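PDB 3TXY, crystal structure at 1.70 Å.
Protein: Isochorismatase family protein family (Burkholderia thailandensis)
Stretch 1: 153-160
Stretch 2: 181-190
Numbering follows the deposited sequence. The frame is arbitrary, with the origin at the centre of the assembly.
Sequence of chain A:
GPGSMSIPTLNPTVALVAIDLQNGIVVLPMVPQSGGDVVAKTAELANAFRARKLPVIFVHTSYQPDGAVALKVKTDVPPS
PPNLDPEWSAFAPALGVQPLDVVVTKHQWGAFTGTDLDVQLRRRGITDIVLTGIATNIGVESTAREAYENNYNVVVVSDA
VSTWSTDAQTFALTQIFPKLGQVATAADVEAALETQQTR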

# COMPACT_ATOMS: atom_id res chain seq x y z
N ASN A 153 3.97 14.81 -1.90
CA ASN A 153 2.60 15.24 -2.20
C ASN A 153 2.13 14.46 -3.43
O ASN A 153 2.74 14.56 -4.50
CB ASN A 153 2.53 16.73 -2.45
CG ASN A 153 3.01 17.53 -1.28
OD1 ASN A 153 2.36 17.57 -0.22
ND2 ASN A 153 4.17 18.16 -1.43
N VAL A 154 1.10 13.65 -3.24
CA VAL A 154 0.61 12.76 -4.30
C VAL A 154 -0.69 13.29 -4.90
O VAL A 154 -1.63 13.65 -4.18
CB VAL A 154 0.35 11.34 -3.78
CG1 VAL A 154 -0.18 10.43 -4.90
CG2 VAL A 154 1.60 10.73 -3.13
N VAL A 155 -0.75 13.33 -6.23
CA VAL A 155 -1.95 13.64 -6.97
C VAL A 155 -2.23 12.46 -7.89
O VAL A 155 -1.36 12.04 -8.68
CB VAL A 155 -1.78 14.94 -7.80
CG1 VAL A 155 -3.07 15.27 -8.56
CG2 VAL A 155 -1.36 16.08 -6.88
N VAL A 156 -3.44 11.92 -7.80
CA VAL A 156 -3.88 10.85 -8.70
C VAL A 156 -4.87 11.39 -9.75
O VAL A 156 -5.81 12.11 -9.43
CB VAL A 156 -4.50 9.69 -7.93
CG1 VAL A 156 -4.81 8.53 -8.87
CG2 VAL A 156 -3.55 9.23 -6.85
N VAL A 157 -4.62 11.03 -11.01
CA VAL A 157 -5.37 11.57 -12.14
C VAL A 157 -6.52 10.63 -12.48
O VAL A 157 -6.33 9.57 -13.09
CB VAL A 157 -4.47 11.78 -13.39
CG1 VAL A 157 -5.28 12.36 -14.53
CG2 VAL A 157 -3.28 12.68 -13.04
N SER A 158 -7.73 11.06 -12.11
CA SER A 158 -8.90 10.21 -12.16
C SER A 158 -9.22 9.67 -13.55
O SER A 158 -9.63 8.50 -13.70
CB SER A 158 -10.13 10.94 -11.59
OG SER A 158 -10.39 12.13 -12.28
N ASP A 159 -9.01 10.49 -14.58
CA ASP A 159 -9.26 10.05 -15.95
C ASP A 159 -8.01 9.50 -16.64
O ASP A 159 -7.99 9.33 -17.86
CB ASP A 159 -9.96 11.15 -16.77
CG ASP A 159 -9.22 12.46 -16.79
OD1 ASP A 159 -8.30 12.69 -15.98
OD2 ASP A 159 -9.58 13.30 -17.66
N ALA A 160 -6.98 9.19 -15.84
CA ALA A 160 -5.82 8.46 -16.36
C ALA A 160 -5.39 7.34 -15.43
O ALA A 160 -4.22 6.94 -15.46
CB ALA A 160 -4.67 9.42 -16.65
N GLY A 181 -3.60 11.98 -0.46
CA GLY A 181 -3.23 12.93 -1.48
C GLY A 181 -4.46 13.60 -2.06
O GLY A 181 -5.50 13.72 -1.39
N GLN A 182 -4.32 14.02 -3.32
CA GLN A 182 -5.37 14.77 -4.04
C GLN A 182 -5.79 14.03 -5.31
O GLN A 182 -4.97 13.44 -5.99
CB GLN A 182 -4.84 16.15 -4.46
CG GLN A 182 -4.29 17.01 -3.34
CD GLN A 182 -3.68 18.30 -3.89
OE1 GLN A 182 -4.40 19.28 -4.15
NE2 GLN A 182 -2.37 18.30 -4.06
N VAL A 183 -7.09 14.07 -5.60
CA VAL A 183 -7.66 13.45 -6.79
C VAL A 183 -8.12 14.56 -7.72
O VAL A 183 -8.81 15.49 -7.30
CB VAL A 183 -8.81 12.49 -6.43
CG1 VAL A 183 -9.36 11.80 -7.66
CG2 VAL A 183 -8.33 11.43 -5.43
N ALA A 184 -7.68 14.51 -8.97
CA ALA A 184 -8.02 15.56 -9.94
C ALA A 184 -8.04 14.98 -11.34
O ALA A 184 -7.52 13.88 -11.56
CB ALA A 184 -6.99 16.68 -9.84
N THR A 185 -8.65 15.69 -12.28
CA THR A 185 -8.62 15.29 -13.68
C THR A 185 -7.31 15.78 -14.33
O THR A 185 -6.66 16.70 -13.83
CB THR A 185 -9.82 15.88 -14.45
OG1 THR A 185 -9.69 17.31 -14.49
CG2 THR A 185 -11.16 15.48 -13.81
N ALA A 186 -6.94 15.16 -15.44
CA ALA A 186 -5.82 15.61 -16.25
C ALA A 186 -5.88 17.11 -16.58
O ALA A 186 -4.86 17.79 -16.51
CB ALA A 186 -5.77 14.81 -17.56
N ALA A 187 -7.06 17.60 -16.96
CA ALA A 187 -7.25 19.02 -17.26
C ALA A 187 -6.99 19.90 -16.03
O ALA A 187 -6.39 20.97 -16.16
CB ALA A 187 -8.67 19.27 -17.80
N ASP A 188 -7.49 19.47 -14.87
CA ASP A 188 -7.24 20.13 -13.58
C ASP A 188 -5.72 20.19 -13.31
O ASP A 188 -5.20 21.18 -12.82
CB ASP A 188 -7.80 19.31 -12.38
CG ASP A 188 -9.33 19.31 -12.23
OD1 ASP A 188 -10.04 20.18 -12.78
OD2 ASP A 188 -9.80 18.39 -11.46
N VAL A 189 -5.02 19.08 -13.56
CA VAL A 189 -3.58 19.05 -13.31
C VAL A 189 -2.86 20.05 -14.21
O VAL A 189 -2.01 20.81 -13.76
CB VAL A 189 -2.98 17.65 -13.55
CG1 VAL A 189 -1.45 17.74 -13.60
CG2 VAL A 189 -3.45 16.68 -12.47
N GLU A 190 -3.21 20.02 -15.50
CA GLU A 190 -2.64 20.94 -16.49
C GLU A 190 -2.86 22.40 -16.09
O GLU A 190 -1.94 23.22 -16.18
CB GLU A 190 -3.23 20.65 -17.88
O HOH W 1 -0.93 16.09 -2.75
O HOH W 2 -9.22 15.95 -18.04

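Two neighbouring parallel β-strands, joined by a ladder of backbone hydrogen bonds, make this contact, and it is extended at one end by an aspartate that binds the start of the helix following the second strand. The strand through Val 155 and Val 156 and the strand through Val 183 run in the same direction, their axes 4.7 Å apart at closest approach and crossing at -29°. Val 155 pairs with Gln 182, Val 156 with Val 183 and Val 157 with Ala 184.

The hydrogen bonds alternate in the manner of a parallel sheet, with Val 156 bonding stretch 2 through both its N and its O, flanked by Val 154 through its O and Ser 158 through its N. Gln 182 N donates to Val 154 O (2.8 Å), Val 156 N to Gln 182 O (2.8 Å), Ala 184 N to Val 156 O (3.1 Å) and Ser 158 N to Ala 184 O (2.9 Å), all close to linear. CA-H...O contacts fill in between: Val 155 CA lies 3.2 Å from Gln 182 O, and Val 157 CA lies 3.2 Å from Ala 184 O. At the start of the ladder, Gly 181 CA approaches Val 154 O to 3.2 Å. An ideal CB on this glycine would sit 2.3 Å from the same Val 154 O, a clash, so the absence of a side chain lets the backbones come this close.

Side chains alternate between the two faces of the sheet. Val 155, Val 157, Gln 182 and Ala 184 share one face, where the helix supplies further apolar partners. Val 189 CG2 packs against Val 155 CG1 at 4.2 Å and Val 157 CG2 at 4.0 Å, so one helical valine touches both stretch 1 valines on this face. Val 157 CG1 also meets Ala 186 CB at 3.9 Å, and Val 155 CG1 reaches Ala 184 CB at 4.4 Å. The polar end of Gln 182 runs alongside Val 155, with NE2 3.7 Å from CG2, and its amide is not left unpaired: Gln 182 NE2 donates to water 1 (2.9 Å), which in turn donates to Val 154 O (2.9 Å). Val 156 and Val 183 lie on the other face, and Ser 158 CB comes within 4.1 Å of Val 183 CG1.

Beyond the paired strands, a type I turn from Val 157 to Ala 160, closed by Ala 160 N donating to Val 157 O (2.9 Å), carries Asp 159 to the helix start. There Ala 186 N donates to Asp 159 OD1 (2.9 Å, 169°), giving a carboxylate partner to an amide at the first turn, where the helix itself offers no backbone acceptor. Water 2 adds a second link, donating to Asp 159 OD2 (2.7 Å) and accepting from Ala 187 N (2.9 Å). Thr 185 caps the helix, its OG1 accepting from Asp 188 N (3.1 Å), while Thr 185 N donates back to Asp 188 OD2 (3.0 Å). The amides of Ala 186, Ala 187 and Asp 188 thus all find acceptors in side chains or water.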